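Local atomic coordinates of ferrous iron uptake transporter protein B (Streptococcus thermophilus, PDB entry 3TAH), a protein that probably transports ferrous iron across the cell membrane in a GTP-driven uptake system, of which this chain is the cytosolic G-protein domain with its helical domain. Residues V38-G43 with E52-P57; N86-T91 with I112-I117. The protein carries 1 engineered substitution. All blocks are in the same frame, centred on the assembly; numbering follows the deposited sequence.

Interaction 1 of 2, residues V38-G43 with E52-P57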
loop_
_atom_site.group_PDB
_atom_site.type_symbol
_atom_site.label_atom_id
_atom_site.label_comp_id
_atom_site.label_asym_id
_atom_site.label_seq_id
_atom_site.Cartn_x
_atom_site.Cartn_y
_atom_site.Cartn_z
ATOM N N VAL A 38 -0.348 -19.968 -3.840
ATOM C CA VAL A 38 0.257 -18.707 -4.279
ATOM C C VAL A 38 1.757 -18.770 -4.019
ATOM O O VAL A 38 2.184 -19.136 -2.917
ATOM C CB VAL A 38 -0.323 -17.486 -3.547
ATOM C CG1 VAL A 38 0.279 -16.197 -4.104
ATOM C CG2 VAL A 38 -1.856 -17.445 -3.656
ATOM N N GLU A 39 2.548 -18.410 -5.025
ATOM C CA GLU A 39 4.006 -18.431 -4.911
ATOM C C GLU A 39 4.491 -17.533 -3.779
ATOM O O GLU A 39 4.013 -16.408 -3.629
ATOM C CB GLU A 39 4.659 -17.983 -6.228
ATOM C CG GLU A 39 6.157 -17.710 -6.160
ATOM C CD GLU A 39 6.671 -17.086 -7.438
ATOM O OE1 GLU A 39 6.951 -17.863 -8.374
ATOM O OE2 GLU A 39 6.788 -15.834 -7.492
ATOM N N ARG A 40 5.436 -18.042 -2.995
ATOM C CA ARG A 40 6.144 -17.251 -2.001
ATOM C C ARG A 40 7.585 -17.158 -2.450
ATOM O O ARG A 40 8.273 -18.186 -2.539
ATOM C CB ARG A 40 6.062 -17.912 -0.636
ATOM C CG ARG A 40 6.719 -17.154 0.499
ATOM C CD ARG A 40 6.524 -17.957 1.773
ATOM N NE ARG A 40 6.930 -17.249 2.978
ATOM C CZ ARG A 40 6.821 -17.749 4.212
ATOM N NH1 ARG A 40 6.332 -18.976 4.422
ATOM N NH2 ARG A 40 7.220 -17.018 5.249
ATOM N N LYS A 41 8.041 -15.936 -2.727
ATOM C CA LYS A 41 9.376 -15.716 -3.254
ATOM C C LYS A 41 10.068 -14.596 -2.502
ATOM O O LYS A 41 9.478 -13.546 -2.259
ATOM C CB LYS A 41 9.319 -15.367 -4.733
ATOM C CG LYS A 41 10.694 -15.160 -5.388
ATOM C CD LYS A 41 10.584 -15.088 -6.906
ATOM C CE LYS A 41 9.769 -13.874 -7.380
ATOM N NZ LYS A 41 9.813 -13.729 -8.872
ATOM N N SER A 42 11.328 -14.834 -2.166
ATOM C CA SER A 42 12.158 -13.833 -1.525
ATOM C C SER A 42 13.591 -13.972 -1.990
ATOM O O SER A 42 13.971 -14.995 -2.573
ATOM C CB SER A 42 12.093 -13.973 -0.011
ATOM O OG SER A 42 12.640 -15.221 0.395
ATOM N N GLY A 43 14.363 -12.928 -1.717
ATOM C CA GLY A 43 15.794 -12.892 -2.024
ATOM C C GLY A 43 16.494 -11.807 -1.245
ATOM O O GLY A 43 15.877 -10.802 -0.886
ATOM N N GLU A 52 16.520 -8.087 3.119
ATOM C CA GLU A 52 15.780 -9.141 2.432
ATOM C C GLU A 52 14.550 -8.566 1.740
ATOM O O GLU A 52 13.801 -7.795 2.345
ATOM C CB GLU A 52 15.346 -10.222 3.405
ATOM C CG GLU A 52 14.651 -11.400 2.739
ATOM C CD GLU A 52 14.539 -12.601 3.663
ATOM O OE1 GLU A 52 15.015 -13.697 3.303
ATOM O OE2 GLU A 52 13.979 -12.440 4.757
ATOM N N ILE A 53 14.353 -8.952 0.487
ATOM C CA ILE A 53 13.186 -8.552 -0.287
ATOM C C ILE A 53 12.171 -9.685 -0.203
ATOM O O ILE A 53 12.446 -10.819 -0.616
ATOM C CB ILE A 53 13.540 -8.271 -1.760
ATOM C CG1 ILE A 53 14.702 -7.268 -1.856
ATOM C CG2 ILE A 53 12.336 -7.792 -2.527
ATOM C CD1 ILE A 53 14.504 -5.971 -1.133
ATOM N N GLN A 54 11.007 -9.378 0.355
ATOM C CA GLN A 54 9.887 -10.290 0.330
ATOM C C GLN A 54 9.045 -9.869 -0.855
ATOM O O GLN A 54 8.368 -8.826 -0.797
ATOM C CB GLN A 54 9.063 -10.213 1.626
ATOM C CG GLN A 54 7.854 -11.151 1.643
ATOM C CD GLN A 54 8.250 -12.597 1.490
ATOM O OE1 GLN A 54 8.869 -13.150 2.379
ATOM N NE2 GLN A 54 7.904 -13.211 0.355
ATOM N N ASP A 55 9.082 -10.650 -1.931
ATOM C CA ASP A 55 8.189 -10.393 -3.044
ATOM C C ASP A 55 6.771 -10.699 -2.560
ATOM O O ASP A 55 6.554 -11.578 -1.706
ATOM C CB ASP A 55 8.548 -11.221 -4.280
ATOM C CG ASP A 55 7.834 -10.752 -5.532
ATOM O OD1 ASP A 55 7.764 -9.528 -5.775
ATOM O OD2 ASP A 55 7.341 -11.617 -6.280
ATOM N N LEU A 56 5.822 -9.935 -3.081
ATOM C CA LEU A 56 4.412 -10.159 -2.824
ATOM C C LEU A 56 3.729 -10.222 -4.178
ATOM O O LEU A 56 4.224 -9.622 -5.134
ATOM C CB LEU A 56 3.839 -9.049 -1.942
ATOM C CG LEU A 56 4.350 -8.964 -0.507
ATOM C CD1 LEU A 56 3.718 -7.774 0.226
ATOM C CD2 LEU A 56 4.057 -10.256 0.271
ATOM N N PRO A 57 2.602 -10.953 -4.280
ATOM C CA PRO A 57 1.919 -11.089 -5.578
ATOM C C PRO A 57 1.517 -9.732 -6.135
ATOM O O PRO A 57 1.155 -8.840 -5.365
ATOM C CB PRO A 57 0.657 -11.900 -5.256
ATOM C CG PRO A 57 0.836 -12.444 -3.918
ATOM C CD PRO A 57 1.897 -11.674 -3.201
HETATM O O HOH W 1 5.777 -13.975 -2.656
HETATM O O HOH W 2 6.048 -13.896 -5.438
HETATM O O HOH W 3 9.323 -15.723 2.552
HETATM O O HOH W 4 8.623 -11.249 -8.923
HETATM O O HOH W 5 15.267 -14.845 0.789
#

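Interaction 2 of 2, residues N86-T91 with I112-I117. With BGO (3'-O-(N-methylanthraniloyl)guanosine-5'-diphosphate), chain C.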
loop_
_atom_site.group_PDB
_atom_site.type_symbol
_atom_site.label_atom_id
_atom_site.label_comp_id
_atom_site.label_asym_id
_atom_site.label_seq_id
_atom_site.Cartn_x
_atom_site.Cartn_y
_atom_site.Cartn_z
ATOM N N ASN A 86 7.066 0.003 -2.956
ATOM C CA ASN A 86 5.897 -0.017 -3.825
ATOM C C ASN A 86 6.360 0.323 -5.238
ATOM O O ASN A 86 6.785 1.452 -5.488
ATOM C CB ASN A 86 4.850 0.978 -3.267
ATOM C CG ASN A 86 3.600 1.121 -4.126
ATOM O OD1 ASN A 86 2.924 2.160 -4.077
ATOM N ND2 ASN A 86 3.272 0.094 -4.901
ATOM N N VAL A 87 6.277 -0.657 -6.141
ATOM C CA VAL A 87 6.624 -0.470 -7.562
ATOM C C VAL A 87 5.390 0.088 -8.277
ATOM O O VAL A 87 4.325 -0.539 -8.284
ATOM C CB VAL A 87 7.095 -1.790 -8.225
ATOM C CG1 VAL A 87 7.470 -1.575 -9.694
ATOM C CG2 VAL A 87 8.263 -2.379 -7.447
ATOM N N VAL A 88 5.552 1.274 -8.852
ATOM C CA VAL A 88 4.488 2.013 -9.530
ATOM C C VAL A 88 4.882 2.295 -10.983
ATOM O O VAL A 88 5.965 2.812 -11.244
ATOM C CB VAL A 88 4.214 3.344 -8.783
ATOM C CG1 VAL A 88 3.322 4.317 -9.589
ATOM C CG2 VAL A 88 3.604 3.048 -7.400
ATOM N N ASP A 89 3.984 1.950 -11.902
ATOM C CA ASP A 89 4.124 2.228 -13.321
ATOM C C ASP A 89 3.847 3.701 -13.621
ATOM O O ASP A 89 2.678 4.138 -13.658
ATOM C CB ASP A 89 3.149 1.341 -14.104
ATOM C CG ASP A 89 3.233 1.539 -15.614
ATOM O OD1 ASP A 89 4.030 2.354 -16.108
ATOM O OD2 ASP A 89 2.474 0.856 -16.311
ATOM N N ALA A 90 4.922 4.449 -13.867
ATOM C CA ALA A 90 4.838 5.886 -14.139
ATOM C C ALA A 90 3.926 6.239 -15.311
ATOM O O ALA A 90 3.347 7.322 -15.314
ATOM C CB ALA A 90 6.211 6.463 -14.383
ATOM N N THR A 91 3.806 5.333 -16.288
ATOM C CA THR A 91 2.990 5.569 -17.488
ATOM C C THR A 91 1.496 5.320 -17.244
ATOM O O THR A 91 0.681 5.523 -18.132
ATOM C CB THR A 91 3.439 4.696 -18.686
ATOM O OG1 THR A 91 2.966 3.351 -18.516
ATOM C CG2 THR A 91 4.960 4.708 -18.852
ATOM N N ILE A 112 8.325 4.559 -2.795
ATOM C CA ILE A 112 7.856 4.244 -4.154
ATOM C C ILE A 112 9.015 4.178 -5.140
ATOM O O ILE A 112 9.813 5.110 -5.178
ATOM C CB ILE A 112 6.821 5.274 -4.664
ATOM C CG1 ILE A 112 5.495 5.161 -3.895
ATOM C CG2 ILE A 112 6.570 5.095 -6.166
ATOM C CD1 ILE A 112 4.460 6.271 -4.274
ATOM N N ALA A 113 9.105 3.082 -5.909
ATOM C CA ALA A 113 9.965 3.002 -7.091
ATOM C C ALA A 113 9.026 3.396 -8.222
ATOM O O ALA A 113 8.140 2.636 -8.595
ATOM C CB ALA A 113 10.541 1.590 -7.313
ATOM N N LEU A 114 9.230 4.598 -8.752
ATOM C CA LEU A 114 8.408 5.145 -9.810
ATOM C C LEU A 114 9.069 4.622 -11.074
ATOM O O LEU A 114 9.958 5.282 -11.634
ATOM C CB LEU A 114 8.373 6.677 -9.732
ATOM C CG LEU A 114 7.553 7.399 -10.813
ATOM C CD1 LEU A 114 6.081 7.041 -10.668
ATOM C CD2 LEU A 114 7.726 8.912 -10.781
ATOM N N ASN A 115 8.613 3.433 -11.488
ATOM C CA ASN A 115 9.243 2.609 -12.519
ATOM C C ASN A 115 8.704 2.941 -13.924
ATOM O O ASN A 115 7.718 3.667 -14.058
ATOM C CB ASN A 115 9.096 1.116 -12.135
ATOM C CG ASN A 115 10.026 0.194 -12.920
ATOM O OD1 ASN A 115 11.228 0.440 -13.016
ATOM N ND2 ASN A 115 9.470 -0.879 -13.478
ATOM N N MET A 116 9.347 2.425 -14.972
ATOM C CA MET A 116 8.982 2.731 -16.364
ATOM C C MET A 116 9.249 4.187 -16.716
ATOM O O MET A 116 8.642 4.712 -17.653
ATOM C CB MET A 116 7.510 2.450 -16.656
ATOM C CG MET A 116 7.075 1.050 -16.336
ATOM S SD MET A 116 7.418 -0.027 -17.734
ATOM C CE MET A 116 6.897 -1.576 -17.016
ATOM N N ILE A 117 10.154 4.835 -15.981
ATOM C CA ILE A 117 10.413 6.260 -16.170
ATOM C C ILE A 117 10.983 6.553 -17.578
ATOM O O ILE A 117 10.760 7.635 -18.143
ATOM C CB ILE A 117 11.302 6.832 -15.010
ATOM C CG1 ILE A 117 10.960 8.301 -14.756
ATOM C CG2 ILE A 117 12.804 6.623 -15.270
ATOM C CD1 ILE A 117 9.570 8.501 -14.135
HETATM C "C'" BGO C . 8.499 -7.649 -21.271
HETATM N N1 BGO C . 11.121 0.213 -18.395
HETATM C C2 BGO C . 10.695 -0.434 -19.577
HETATM N N2 BGO C . 10.814 0.179 -20.747
HETATM N N3 BGO C . 10.164 -1.665 -19.506
HETATM C C4 BGO C . 10.055 -2.277 -18.307
HETATM C C5 BGO C . 10.460 -1.686 -17.104
HETATM C C6 BGO C . 11.014 -0.406 -17.146
HETATM O O6 BGO C . 11.403 0.181 -16.128
HETATM N N7 BGO C . 10.206 -2.566 -16.135
HETATM C C8 BGO C . 9.662 -3.663 -16.667
HETATM N N9 BGO C . 9.584 -3.470 -17.990
HETATM P PA BGO C . 7.393 -7.271 -15.210
HETATM P PB BGO C . 5.497 -7.520 -13.009
HETATM C "C1'" BGO C . 8.397 -7.669 -22.812
HETATM O "O1'" BGO C . 9.069 -8.547 -20.665
HETATM O O1A BGO C . 8.594 -7.141 -14.379
HETATM C C1B BGO C . 9.064 -4.310 -19.025
HETATM O O1B BGO C . 5.041 -6.404 -12.181
HETATM C "C2'" BGO C . 9.141 -8.579 -23.577
HETATM N "N2'" BGO C . 9.962 -9.476 -23.023
HETATM O "O2'" BGO C . 10.458 -6.126 -19.562
HETATM O O2A BGO C . 7.046 -8.598 -15.817
HETATM C C2B BGO C . 9.246 -5.740 -18.945
HETATM O O2B BGO C . 6.535 -8.345 -12.417
HETATM C "C3'" BGO C . 9.008 -8.544 -24.962
HETATM O "O3'" BGO C . 7.995 -6.653 -20.595
HETATM O O3A BGO C . 6.084 -6.806 -14.366
HETATM C C3B BGO C . 8.198 -6.737 -19.172
HETATM O O3B BGO C . 4.371 -8.315 -13.597
HETATM C "C4'" BGO C . 8.175 -7.627 -25.573
HETATM O "O4'" BGO C . 7.612 -4.356 -18.783
HETATM C C4B BGO C . 7.074 -5.783 -18.773
HETATM C "C5'" BGO C . 7.436 -6.720 -24.825
HETATM O "O5'" BGO C . 7.472 -6.175 -16.387
HETATM C C5B BGO C . 6.451 -6.044 -17.389
HETATM C "C6'" BGO C . 7.551 -6.743 -23.430
HETATM C "CM'" BGO C . 10.356 -10.729 -23.694
#

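Interaction 1 of 2, residues V38-G43 with E52-P57
Strands 39-43 and 52-55 run antiparallel, with Gly43 and Ile53 as a hydrogen-bonded pair and Ser42 opposite Gln54 as a non-hydrogen-bonded one. They are the two arms of a beta hairpin in the sheet of the G domain. Ile53 N gives the shorter bond of the Gly43 pair, 2.8 Å to Gly43 O. One step on, Asp55 N still reaches Lys41 O at 2.9 Å, but the bond is bent to 133° at the hydrogen. Beyond it the strands part, and water 1 accepts from Lys41 N and lies 2.7 Å from Asp55 O. Gln54 bends at chi2 (60°), which turns its amide toward the next residue of its own strand. NE2 then donates almost straight (173°) to Asp55 O, in the amide plane. Its OE1 accepts a hydrogen bond from water 3. Lys41 bends at chi3 and lays CE 3.5 Å from Asp55 OD2. Its NZ is linked to OD2 through water 4 rather than by a salt bridge. The other oxygen, Asp55 OD1, pairs with Lys16 of the P-loop. Asp55 binds magnesium in another structure of this protein; no magnesium is bound at Asp55 here. Farther along, Val38 meets Pro57 at about a right angle, CG1 lying 3.8 Å from CG.

Interaction 2 of 2, residues N86-T91 with I112-I117
With Val87 CG1 and Asn115 CG each anti to the backbone N (chi1 -179° and -164°), the two side chains lie side by side and point the same way, CG1 4.0 Å from Asn115 CB. This carries the Asn115 amide to the guanine base edge, where ND2 donates to N7 of the nucleotide over 3.2 Å. Met116 has a backbone with positive phi (67°), and its N gives a bent bond to O6. In the conformer given, one of two deposited, its chain turns at chi2, and SD lies 3.5 Å from C4 and C5 of the base. This is the start of the NKxD-type guanine-recognition motif of G proteins, here Asn115-Met116-Ile117-Asp118.

Behind it the segments run parallel, as the two strands of a beta-alpha-beta crossover. Four backbone bonds join them, ending with Ala90 N to Asn115 O. On one face Val88 CG2 meets Ile112 CG2 at 3.8 Å. Ala90 CB touches both Leu114 CD1 and Ile117 CD1.

In that same Met116 conformer, Asp89 OD1 lies 3.3 Å from Met116 CG. The same oxygen accepts from Thr91 N, in an Asx turn, and from Thr91 OG1, both from one face of the carboxylate.

Thr143 OG1 donates to Asn115 OD1, and ND2 also bonds to Ser14 O. The amide is therefore held by protein partners on both of its polar atoms, which fixes its rotation and links base recognition to the P-loop.

In the fold
From the N terminus, strand 4-10 leads through the P-loop into helix 16-24, and strand 28-32 follows. Interaction 1 then closes a short hairpin loop between strands 39-45 and 51-55. Interaction 2 opens later and closes a longer connection, in which helix 93-105 crosses from strand 83-89 to strand 110-115. The two are in series, neither nested nor crossed. Their centres are 19 Å apart, and they do not touch. Strand 4-10 lies between strands 51-55 and 83-89 and joins both contacts into one sheet. Interaction 1 belongs to its antiparallel part, interaction 2 to its parallel part. Both pack on helix 16-24 and meet the P-loop, at Lys16 and Ser14.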